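Local coordinates for protein mannose-specific lectin 2 chain 1 (Colocasia esculenta, PDB 5T1X) that binds mannose as one chain of a GNA-related heterotetrameric lectin and agglutinates rabbit erythrocytes, at residues K77-K80 / G81-A85. Residues are numbered along the deposited sequence; the frame is centred on the assembly and turned at random.
Sequences KSVK and GNYAA
Between Val-79 and Tyr-83 the chain doubles back far enough for a tyrosine hydroxyl to reach a main-chain carbonyl four residues earlier. Residues 77-80 and 81-85 form one continuous run of the bulb-type (GNA-related) lectin domain, linking strand 70-73 of one antiparallel sheet to strand 84-88 of another. The run bends at Val-79 and Lys-80, is straighter through the nearly extended Gly-81, and bends again at Asn-82 before entering the strand at Ala-84. The CA atoms of Ser-78 and Tyr-83 end up 9.6 Å apart, a gap bridged by the tyrosine side chain.

With CG of Tyr-83 anti to its carbonyl carbon (chi1 -72°), the ring projects back across the bend. Its OH donates to Val-79 O at 2.6 Å; the C=O...OH angle is 136°, and the donor lies in the carbonyl plane, on a lone pair. The acceptor also lies in the plane of the ring, at its edge, 3.2 Å from Tyr-83 CE2. Ser-78 adds a contact through carbon: its CB comes within 3.0 Å of Tyr-83 OH, approaching the ring obliquely. Its hydroxyl is directed differently, and Ser-78 OG, 3.5 Å from Tyr-83 OH, has too poor an angle for a bond. Val-79 CG2 lies 4.0 Å from Tyr-83 OH, the two side chains crossing at about a right angle.

Pro-98 touches both Val-79 and Tyr-83, while Ile-105 of the neighbouring lectin chain packs on the tyrosine. Thus the buried phenol spends its proton on a loop carbonyl, a short, well-directed bond that ties the bend to the residue just before strand 84-88, beside the subunit interface and away from the mannose-binding site.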
# COMPACT_ATOMS: atom_id res chain seq x y z
N LYS A 77 -15.07 8.47 -2.66
CA LYS A 77 -15.16 7.37 -3.62
C LYS A 77 -14.49 7.73 -4.94
O LYS A 77 -14.45 8.90 -5.32
CB LYS A 77 -16.64 7.05 -3.92
CG LYS A 77 -17.40 6.33 -2.81
CD LYS A 77 -18.83 5.99 -3.24
CE LYS A 77 -19.82 7.14 -3.14
NZ LYS A 77 -20.14 7.48 -1.73
N SER A 78 -14.04 6.71 -5.68
CA SER A 78 -13.48 6.91 -7.00
C SER A 78 -14.02 5.80 -7.94
O SER A 78 -15.12 5.29 -7.69
CB SER A 78 -11.95 6.96 -6.93
OG SER A 78 -11.39 7.33 -8.18
N VAL A 79 -13.31 5.47 -9.03
CA VAL A 79 -13.76 4.46 -10.01
C VAL A 79 -13.71 3.04 -9.45
O VAL A 79 -12.98 2.78 -8.50
CB VAL A 79 -12.97 4.54 -11.34
CG1 VAL A 79 -13.24 5.86 -12.06
CG2 VAL A 79 -11.47 4.33 -11.12
N LYS A 80 -14.46 2.11 -10.07
CA LYS A 80 -14.42 0.71 -9.63
C LYS A 80 -13.04 0.14 -9.94
O LYS A 80 -12.51 0.32 -11.03
CB LYS A 80 -15.52 -0.13 -10.30
CG LYS A 80 -15.72 -1.49 -9.67
CD LYS A 80 -16.83 -2.25 -10.38
CE LYS A 80 -17.22 -3.49 -9.61
NZ LYS A 80 -18.33 -4.22 -10.27
N GLY A 81 -12.46 -0.50 -8.94
CA GLY A 81 -11.14 -1.09 -9.07
C GLY A 81 -10.64 -1.63 -7.75
O GLY A 81 -11.43 -1.94 -6.86
N ASN A 82 -9.31 -1.76 -7.65
CA ASN A 82 -8.60 -2.29 -6.47
C ASN A 82 -8.00 -1.16 -5.68
O ASN A 82 -7.23 -0.36 -6.23
CB ASN A 82 -7.51 -3.28 -6.90
CG ASN A 82 -8.01 -4.47 -7.70
OD1 ASN A 82 -8.98 -5.13 -7.33
ND2 ASN A 82 -7.34 -4.77 -8.80
N TYR A 83 -8.32 -1.10 -4.38
CA TYR A 83 -7.86 -0.03 -3.49
C TYR A 83 -7.08 -0.60 -2.32
O TYR A 83 -7.17 -1.80 -2.03
CB TYR A 83 -9.07 0.78 -2.99
CG TYR A 83 -9.67 1.65 -4.07
CD1 TYR A 83 -9.35 3.00 -4.16
CD2 TYR A 83 -10.54 1.12 -5.02
CE1 TYR A 83 -9.85 3.80 -5.18
CE2 TYR A 83 -11.03 1.91 -6.07
CZ TYR A 83 -10.68 3.24 -6.14
OH TYR A 83 -11.14 4.04 -7.16
N ALA A 84 -6.34 0.26 -1.65
CA ALA A 84 -5.57 -0.13 -0.46
C ALA A 84 -5.64 0.95 0.60
O ALA A 84 -5.35 2.12 0.31
CB ALA A 84 -4.12 -0.41 -0.84
N ALA A 85 -6.05 0.58 1.83
CA ALA A 85 -6.05 1.48 2.99
C ALA A 85 -4.78 1.16 3.74
O ALA A 85 -4.60 0.02 4.17
CB ALA A 85 -7.29 1.28 3.85